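Local coordinates for HDLP (histone deacetylase-like protein) (Aquifex aeolicus, PDB 1C3S) that binds zinc and probably removes acetyl groups from acetylated substrates, with a likely role in acetoin breakdown, at residues Leu167-Cys172 / Leu190-Glu195; Ile47-Ala52 / Thr110-Glu115. The protein carries 2 engineered substitutions. All blocks are in the same frame, centred on the assembly; numbering follows the deposited sequence.

Contact 1 (Leu167-Cys172 / Leu190-Glu195). With ZN (zinc ion), chain B; SHH (octanedioic acid hydroxyamide phenylamide), chain C.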
ATOM      1  N   LEU A 167       0.428   2.631  -6.069  1.00 16.67           N
ATOM      2  CA  LEU A 167      -0.286   1.868  -7.081  1.00 16.89           C
ATOM      3  C   LEU A 167      -1.504   1.201  -6.470  1.00 17.18           C
ATOM      4  O   LEU A 167      -2.144   0.375  -7.094  1.00 17.21           O
ATOM      5  CB  LEU A 167       0.616   0.814  -7.719  1.00 17.27           C
ATOM      6  CG  LEU A 167       1.978   1.277  -8.241  1.00 18.37           C
ATOM      7  CD1 LEU A 167       2.679   0.088  -8.893  1.00 18.72           C
ATOM      8  CD2 LEU A 167       1.825   2.417  -9.213  1.00 17.06           C
ATOM      9  N   ASP A 168      -1.812   1.578  -5.237  1.00 17.83           N
ATOM     10  CA  ASP A 168      -2.965   1.050  -4.546  1.00 17.84           C
ATOM     11  C   ASP A 168      -4.164   1.561  -5.317  1.00 18.35           C
ATOM     12  O   ASP A 168      -4.140   2.677  -5.830  1.00 19.62           O
ATOM     13  CB  ASP A 168      -3.033   1.613  -3.145  1.00 20.42           C
ATOM     14  CG  ASP A 168      -4.016   0.891  -2.289  1.00 21.41           C
ATOM     15  OD1 ASP A 168      -3.577  -0.047  -1.596  1.00 22.42           O
ATOM     16  OD2 ASP A 168      -5.214   1.244  -2.327  1.00 21.79           O
ATOM     17  N   ALA A 169      -5.213   0.756  -5.366  1.00 17.98           N
ATOM     18  CA  ALA A 169      -6.435   1.095  -6.073  1.00 17.36           C
ATOM     19  C   ALA A 169      -7.109   2.381  -5.614  1.00 18.64           C
ATOM     20  O   ALA A 169      -7.977   2.894  -6.323  1.00 19.46           O
ATOM     21  CB  ALA A 169      -7.414  -0.061  -5.980  1.00 17.00           C
ATOM     22  N   HIS A 170      -6.733   2.902  -4.446  1.00 18.71           N
ATOM     23  CA  HIS A 170      -7.337   4.146  -3.953  1.00 18.43           C
ATOM     24  C   HIS A 170      -6.319   5.266  -3.769  1.00 18.02           C
ATOM     25  O   HIS A 170      -5.164   5.018  -3.429  1.00 17.20           O
ATOM     26  CB  HIS A 170      -8.021   3.953  -2.597  1.00 18.79           C
ATOM     27  CG  HIS A 170      -8.895   2.754  -2.519  1.00 17.65           C
ATOM     28  ND1 HIS A 170      -8.382   1.487  -2.613  1.00 18.08           N
ATOM     29  CD2 HIS A 170     -10.231   2.682  -2.325  1.00 18.81           C
ATOM     30  CE1 HIS A 170      -9.407   0.678  -2.473  1.00 18.95           C
ATOM     31  NE2 HIS A 170     -10.551   1.354  -2.295  1.00 19.66           N
ATOM     32  N   HIS A 171      -6.784   6.498  -3.966  1.00 17.53           N
ATOM     33  CA  HIS A 171      -5.968   7.696  -3.803  1.00 16.38           C
ATOM     34  C   HIS A 171      -5.424   7.805  -2.391  1.00 16.94           C
ATOM     35  O   HIS A 171      -6.129   7.605  -1.417  1.00 18.71           O
ATOM     36  CB  HIS A 171      -6.817   8.929  -4.117  1.00 16.32           C
ATOM     37  CG  HIS A 171      -6.176  10.234  -3.749  1.00 15.91           C
ATOM     38  ND1 HIS A 171      -4.983  10.663  -4.291  1.00 16.79           N
ATOM     39  CD2 HIS A 171      -6.594  11.229  -2.933  1.00 14.14           C
ATOM     40  CE1 HIS A 171      -4.695  11.864  -3.826  1.00 14.91           C
ATOM     41  NE2 HIS A 171      -5.658  12.229  -3.003  1.00 15.45           N
ATOM     42  N   CYS A 172      -4.154   8.140  -2.290  1.00 16.99           N
ATOM     43  CA  CYS A 172      -3.487   8.294  -1.016  1.00 16.23           C
ATOM     44  C   CYS A 172      -3.712   9.694  -0.495  1.00 16.57           C
ATOM     45  O   CYS A 172      -2.751  10.417  -0.267  1.00 17.66           O
ATOM     46  CB  CYS A 172      -1.992   8.068  -1.234  1.00 17.89           C
ATOM     47  SG  CYS A 172      -1.323   9.062  -2.613  1.00 17.89           S
ATOM     48  N   LEU A 190      -1.951   6.366  -8.935  1.00 16.97           N
ATOM     49  CA  LEU A 190      -2.918   5.862  -9.897  1.00 18.49           C
ATOM     50  C   LEU A 190      -3.930   5.265  -8.932  1.00 19.35           C
ATOM     51  O   LEU A 190      -3.545   4.640  -7.959  1.00 19.75           O
ATOM     52  CB  LEU A 190      -2.343   4.762 -10.813  1.00 17.78           C
ATOM     53  CG  LEU A 190      -1.016   4.925 -11.574  1.00 17.10           C
ATOM     54  CD1 LEU A 190      -1.147   4.245 -12.926  1.00 15.50           C
ATOM     55  CD2 LEU A 190      -0.653   6.365 -11.759  1.00 15.15           C
ATOM     56  N   HIS A 191      -5.215   5.465  -9.183  1.00 21.75           N
ATOM     57  CA  HIS A 191      -6.251   4.956  -8.280  1.00 23.55           C
ATOM     58  C   HIS A 191      -7.638   5.026  -8.921  1.00 24.10           C
ATOM     59  O   HIS A 191      -7.807   5.609  -9.995  1.00 24.94           O
ATOM     60  CB  HIS A 191      -6.239   5.795  -7.004  1.00 23.63           C
ATOM     61  CG  HIS A 191      -6.328   7.264  -7.272  1.00 24.26           C
ATOM     62  ND1 HIS A 191      -7.432   7.844  -7.862  1.00 24.73           N
ATOM     63  CD2 HIS A 191      -5.419   8.258  -7.120  1.00 23.78           C
ATOM     64  CE1 HIS A 191      -7.201   9.129  -8.060  1.00 23.90           C
ATOM     65  NE2 HIS A 191      -5.985   9.406  -7.618  1.00 24.51           N
ATOM     66  N   GLN A 192      -8.628   4.419  -8.271  1.00 24.33           N
ATOM     67  CA  GLN A 192      -9.988   4.470  -8.795  1.00 25.77           C
ATOM     68  C   GLN A 192     -10.422   5.916  -8.641  1.00 25.77           C
ATOM     69  O   GLN A 192     -10.229   6.515  -7.590  1.00 26.73           O
ATOM     70  CB  GLN A 192     -10.932   3.574  -7.992  1.00 26.51           C
ATOM     71  CG  GLN A 192     -10.503   2.120  -7.919  1.00 26.99           C
ATOM     72  CD  GLN A 192     -11.370   1.334  -6.976  1.00 27.98           C
ATOM     73  OE1 GLN A 192     -12.535   1.085  -7.255  1.00 30.48           O
ATOM     74  NE2 GLN A 192     -10.817   0.962  -5.835  1.00 29.04           N
ATOM     75  N   SER A 193     -10.995   6.477  -9.691  1.00 25.48           N
ATOM     76  CA  SER A 193     -11.434   7.854  -9.656  1.00 24.51           C
ATOM     77  C   SER A 193     -12.292   8.139  -8.414  1.00 24.53           C
ATOM     78  O   SER A 193     -13.092   7.312  -7.982  1.00 22.32           O
ATOM     79  CB  SER A 193     -12.207   8.157 -10.935  1.00 23.77           C
ATOM     80  OG  SER A 193     -12.620   9.501 -10.976  1.00 24.81           O
ATOM     81  N   PRO A 194     -12.135   9.332  -7.830  1.00 25.69           N
ATOM     82  CA  PRO A 194     -12.902   9.703  -6.643  1.00 27.05           C
ATOM     83  C   PRO A 194     -14.385   9.843  -6.970  1.00 27.79           C
ATOM     84  O   PRO A 194     -15.214   9.871  -6.070  1.00 28.82           O
ATOM     85  CB  PRO A 194     -12.284  11.047  -6.249  1.00 26.30           C
ATOM     86  CG  PRO A 194     -10.900  10.996  -6.920  1.00 26.44           C
ATOM     87  CD  PRO A 194     -11.275  10.451  -8.238  1.00 25.02           C
ATOM     88  N   GLU A 195     -14.714   9.922  -8.259  1.00 28.29           N
ATOM     89  CA  GLU A 195     -16.102  10.084  -8.667  1.00 29.08           C
ATOM     90  C   GLU A 195     -16.930   8.859  -8.300  1.00 28.05           C
ATOM     91  O   GLU A 195     -18.136   8.957  -8.098  1.00 28.57           O
ATOM     92  CB  GLU A 195     -16.197  10.388 -10.179  1.00 31.08           C
ATOM     93  CG  GLU A 195     -16.214   9.195 -11.132  1.00 35.07           C
ATOM     94  CD  GLU A 195     -17.635   8.719 -11.516  1.00 38.05           C
ATOM     95  OE1 GLU A 195     -17.745   7.753 -12.311  1.00 38.80           O
ATOM     96  OE2 GLU A 195     -18.640   9.307 -11.040  1.00 39.20           O
TER
HETATM   97 ZN    ZN B 951      -6.799   0.548  -1.483  1.00 27.38          ZN
HETATM   98  O1  SHH C 952      -6.375   1.901  -0.311  1.00 31.95           O
HETATM   99  O2  SHH C 952      -8.180   0.089   0.826  1.00 33.51           O
HETATM  100  N1  SHH C 952      -7.280   2.139   0.737  1.00 34.03           N
HETATM  101  C1  SHH C 952      -8.332   1.280   0.920  1.00 34.25           C
HETATM  102  C2  SHH C 952      -9.650   1.874   1.042  1.00 36.87           C
HETATM  103  C3  SHH C 952     -10.303   1.681   2.403  1.00 39.33           C
HETATM  104  C4  SHH C 952     -11.652   2.364   2.463  1.00 40.86           C
HETATM  105  C5  SHH C 952     -12.728   1.387   2.054  1.00 43.37           C
HETATM  106  C6  SHH C 952     -13.978   1.889   2.747  1.00 46.72           C
HETATM  107  C7  SHH C 952     -15.226   1.408   2.043  1.00 48.75           C
HETATM  108  C8  SHH C 952     -15.939   0.406   2.904  1.00 50.75           C
HETATM  109  O3  SHH C 952     -16.349   0.616   4.035  1.00 51.08           O
HETATM  110  N2  SHH C 952     -16.104  -0.767   2.260  1.00 52.52           N
HETATM  111  C9  SHH C 952     -16.485  -2.150   2.736  1.00 54.25           C
HETATM  112  C10 SHH C 952     -16.589  -3.161   1.717  1.00 55.76           C
HETATM  113  C11 SHH C 952     -16.961  -4.534   2.079  1.00 56.53           C
HETATM  114  C12 SHH C 952     -17.245  -4.901   3.427  1.00 56.58           C
HETATM  115  C13 SHH C 952     -17.152  -3.846   4.449  1.00 55.93           C
HETATM  116  C14 SHH C 952     -16.757  -2.455   4.121  1.00 54.65           C
HETATM  117  O   HOH W   1      -9.741   6.758  -4.953  1.00 21.34           O
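The carbonyl of Ala-169 receives the backbone N-H of Gln-192, with N to O at 2.6 Å and an N-H...O angle of 166°, which ties the end of strand 185-192 to the metal-binding loop. Water 1 makes a second backbone link, accepting from His-171 N at 3.1 Å and donating to Gln-192 O. That same Gln-192 O takes a bond from His-191 ND1, which approaches from above the carbonyl plane.

The His-191 ring, set beside His-171 by a CG lying between its backbone N and carbonyl carbon (chi1 52°), takes His-171 CB over one face, 3.5 Å from its centroid in a CH-pi contact; the His-171 ring turns an edge toward that face, planes at 65°, in an offset edge-to-face pair.

Metal bonds come from Asp-168 OD2 at 1.9 Å and His-170 ND1 at 2.2 Å from the zinc; the hydroxamate O1 of the inhibitor and Asp-258 complete the site. Asp-168 OD2 also accepts His-170 N through its anti lone pair, an Asx turn, and OD1 is hydrogen-bonded to Gly-295 N and Gln-254 NE2. The His-170 ring has inhibitor C2 over its centre on one face and Gln-192 NE2 near the rim on the opposite one. Gln-192 NE2 donates to Leu-265 O and OE1 accepts from Lys-267 N.

The side chains of Leu-167 and Leu-190 pack on helix 228-243, while His-171 and His-191 touch Asn-219 of strand 217-222.

Contact 2 (Ile47-Ala52 / Thr110-Glu115)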
ATOM      1  N   ILE A  47      13.187  -9.727   8.746  1.00 33.25           N
ATOM      2  CA  ILE A  47      13.547  -8.780   9.797  1.00 30.92           C
ATOM      3  C   ILE A  47      12.293  -8.663  10.661  1.00 29.70           C
ATOM      4  O   ILE A  47      11.188  -8.466  10.143  1.00 28.42           O
ATOM      5  CB  ILE A  47      13.874  -7.369   9.232  1.00 31.22           C
ATOM      6  CG1 ILE A  47      14.949  -7.453   8.147  1.00 32.04           C
ATOM      7  CG2 ILE A  47      14.349  -6.462  10.346  1.00 28.55           C
ATOM      8  CD1 ILE A  47      16.299  -7.852   8.641  1.00 34.13           C
ATOM      9  N   LYS A  48      12.459  -8.799  11.968  1.00 28.78           N
ATOM     10  CA  LYS A  48      11.331  -8.701  12.883  1.00 28.42           C
ATOM     11  C   LYS A  48      10.892  -7.238  12.995  1.00 27.81           C
ATOM     12  O   LYS A  48      11.719  -6.336  13.160  1.00 27.96           O
ATOM     13  CB  LYS A  48      11.731  -9.256  14.244  1.00 27.53           C
ATOM     14  CG  LYS A  48      10.666  -9.178  15.301  1.00 28.97           C
ATOM     15  CD  LYS A  48      11.186  -9.776  16.618  1.00 29.67           C
ATOM     16  CE  LYS A  48      10.222  -9.539  17.774  1.00 29.41           C
ATOM     17  NZ  LYS A  48       8.886 -10.101  17.483  1.00 29.68           N
ATOM     18  N   SER A  49       9.590  -7.000  12.880  1.00 26.82           N
ATOM     19  CA  SER A  49       9.072  -5.643  12.965  1.00 26.41           C
ATOM     20  C   SER A  49       9.239  -5.059  14.358  1.00 26.03           C
ATOM     21  O   SER A  49       9.073  -5.755  15.354  1.00 26.98           O
ATOM     22  CB  SER A  49       7.585  -5.604  12.591  1.00 25.40           C
ATOM     23  OG  SER A  49       7.378  -6.020  11.261  1.00 25.58           O
ATOM     24  N   ARG A  50       9.576  -3.778  14.428  1.00 25.51           N
ATOM     25  CA  ARG A  50       9.704  -3.116  15.710  1.00 25.45           C
ATOM     26  C   ARG A  50       8.656  -2.006  15.690  1.00 24.91           C
ATOM     27  O   ARG A  50       8.268  -1.534  14.623  1.00 23.57           O
ATOM     28  CB  ARG A  50      11.098  -2.495  15.904  1.00 25.85           C
ATOM     29  CG  ARG A  50      11.333  -1.271  15.060  1.00 27.16           C
ATOM     30  CD  ARG A  50      12.684  -0.634  15.303  1.00 27.57           C
ATOM     31  NE  ARG A  50      12.892   0.528  14.430  1.00 27.90           N
ATOM     32  CZ  ARG A  50      12.257   1.690  14.544  1.00 28.34           C
ATOM     33  NH1 ARG A  50      11.356   1.873  15.498  1.00 28.19           N
ATOM     34  NH2 ARG A  50      12.531   2.676  13.698  1.00 28.62           N
ATOM     35  N   PRO A  51       8.167  -1.599  16.872  1.00 24.28           N
ATOM     36  CA  PRO A  51       7.171  -0.538  16.982  1.00 24.18           C
ATOM     37  C   PRO A  51       7.850   0.805  16.724  1.00 23.69           C
ATOM     38  O   PRO A  51       8.982   1.016  17.141  1.00 24.13           O
ATOM     39  CB  PRO A  51       6.715  -0.658  18.442  1.00 24.24           C
ATOM     40  CG  PRO A  51       7.102  -2.108  18.816  1.00 24.11           C
ATOM     41  CD  PRO A  51       8.465  -2.129  18.208  1.00 24.13           C
ATOM     42  N   ALA A  52       7.167   1.708  16.041  1.00 23.36           N
ATOM     43  CA  ALA A  52       7.724   3.028  15.791  1.00 23.64           C
ATOM     44  C   ALA A  52       7.802   3.736  17.133  1.00 23.58           C
ATOM     45  O   ALA A  52       6.960   3.530  17.979  1.00 24.52           O
ATOM     46  CB  ALA A  52       6.820   3.802  14.847  1.00 23.86           C
ATOM     47  N   THR A 110       8.204   0.515   8.323  1.00 19.88           N
ATOM     48  CA  THR A 110       8.482   1.344   7.167  1.00 20.51           C
ATOM     49  C   THR A 110       9.808   2.031   7.389  1.00 20.36           C
ATOM     50  O   THR A 110      10.611   2.162   6.464  1.00 20.78           O
ATOM     51  CB  THR A 110       7.373   2.370   6.926  1.00 20.62           C
ATOM     52  OG1 THR A 110       6.270   1.713   6.289  1.00 20.80           O
ATOM     53  CG2 THR A 110       7.875   3.520   6.053  1.00 20.53           C
ATOM     54  N   VAL A 111      10.042   2.463   8.625  1.00 20.85           N
ATOM     55  CA  VAL A 111      11.308   3.082   8.955  1.00 21.03           C
ATOM     56  C   VAL A 111      12.381   1.986   8.867  1.00 21.84           C
ATOM     57  O   VAL A 111      13.491   2.223   8.381  1.00 22.73           O
ATOM     58  CB  VAL A 111      11.291   3.698  10.375  1.00 21.05           C
ATOM     59  CG1 VAL A 111      12.696   4.168  10.772  1.00 19.91           C
ATOM     60  CG2 VAL A 111      10.330   4.874  10.411  1.00 18.39           C
ATOM     61  N   GLN A 112      12.052   0.777   9.306  1.00 21.62           N
ATOM     62  CA  GLN A 112      13.041  -0.286   9.234  1.00 21.89           C
ATOM     63  C   GLN A 112      13.397  -0.457   7.778  1.00 21.84           C
ATOM     64  O   GLN A 112      14.572  -0.509   7.411  1.00 22.47           O
ATOM     65  CB  GLN A 112      12.493  -1.598   9.805  1.00 22.50           C
ATOM     66  CG  GLN A 112      12.086  -1.504  11.262  1.00 23.68           C
ATOM     67  CD  GLN A 112      11.498  -2.786  11.801  1.00 23.18           C
ATOM     68  OE1 GLN A 112      12.219  -3.662  12.273  1.00 23.86           O
ATOM     69  NE2 GLN A 112      10.181  -2.912  11.714  1.00 21.90           N
ATOM     70  N   ALA A 113      12.364  -0.521   6.945  1.00 21.34           N
ATOM     71  CA  ALA A 113      12.548  -0.705   5.520  1.00 20.84           C
ATOM     72  C   ALA A 113      13.436   0.394   4.968  1.00 21.75           C
ATOM     73  O   ALA A 113      14.290   0.154   4.103  1.00 22.24           O
ATOM     74  CB  ALA A 113      11.212  -0.711   4.824  1.00 18.52           C
ATOM     75  N   ILE A 114      13.234   1.604   5.472  1.00 22.54           N
ATOM     76  CA  ILE A 114      14.011   2.733   5.021  1.00 23.16           C
ATOM     77  C   ILE A 114      15.457   2.629   5.480  1.00 24.33           C
ATOM     78  O   ILE A 114      16.370   2.841   4.684  1.00 25.30           O
ATOM     79  CB  ILE A 114      13.385   4.034   5.506  1.00 23.33           C
ATOM     80  CG1 ILE A 114      12.088   4.286   4.736  1.00 23.48           C
ATOM     81  CG2 ILE A 114      14.328   5.178   5.309  1.00 23.80           C
ATOM     82  CD1 ILE A 114      11.346   5.538   5.166  1.00 22.08           C
ATOM     83  N   GLU A 115      15.666   2.268   6.745  1.00 24.96           N
ATOM     84  CA  GLU A 115      17.023   2.139   7.301  1.00 26.61           C
ATOM     85  C   GLU A 115      17.821   1.152   6.464  1.00 27.89           C
ATOM     86  O   GLU A 115      18.989   1.398   6.145  1.00 28.04           O
ATOM     87  CB  GLU A 115      16.978   1.654   8.754  1.00 24.75           C
ATOM     88  CG  GLU A 115      16.004   2.434   9.607  1.00 25.80           C
ATOM     89  CD  GLU A 115      15.997   2.014  11.061  1.00 26.07           C
ATOM     90  OE1 GLU A 115      16.109   0.801  11.319  1.00 27.15           O
ATOM     91  OE2 GLU A 115      15.853   2.887  11.943  1.00 25.45           O
TER
HETATM   92  O   HOH W   2      15.067  -0.254  13.417  1.00 36.11           O
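Arg-50 and Gln-112 lie alongside one another, running opposite ways, where, in the parallel alpha/beta fold shared with arginase, the outermost strand 46-48 runs out beside helix 98-118. Arg-50 CG lies 3.6 Å from Gln-112 CD, and Gln-112 CG is 3.8 Å from Arg-50 NE, with the guanidinium and amide planes 51° apart. Arg-50 places CG between its backbone N and carbonyl carbon (chi1 72°), then runs extended to NE, which carries the guanidinium over to Val-111 and Glu-115. Gln-112 is extended beyond CG as well, bringing its amide up to the backbone of 48-50, with Ile-47 CG2 beside it. With an alanine here, loss of the amide is likely to open a gap against the backbone of Lys-48 to Arg-50 and beside Arg-50 CG.

Farther out, Val-111 CG1 meets the guanidinium at its edge, 3.3 Å from Arg-50 NH2. The charge of Arg-50 is paired with Glu-56 of the short helix 54-57, and more loosely with Glu-115, a long salt bridge of 3.8 Å from NH2 to OE2. Water 2 lies in the guanidinium plane, accepting from Arg-50 NE at 2.5 Å and donating to Glu-115 OE1 at 2.6 Å.

Overall arrangement
Contacts 1 and 2 reach the same eight-stranded parallel sheet on opposite sides of the chain's centre: their own centres lie 26 Å apart, with nearest atoms about 13 Å apart, and do not touch. Contact 2 involves the outermost strand 46-48, whereas contact 1 involves 185-192, one strand in from the other margin, 217-222. Contact 1 is the deeper, its centre 11 Å from that of the chain against 16 Å for contact 2, and it alone holds zinc ligands and meets the inhibitor. Along the sequence they occur in series, 47-52 with 110-115 closing before 167-172 with 190-195 begins. Contact 2 lies at the sheet margin, away from the metal site.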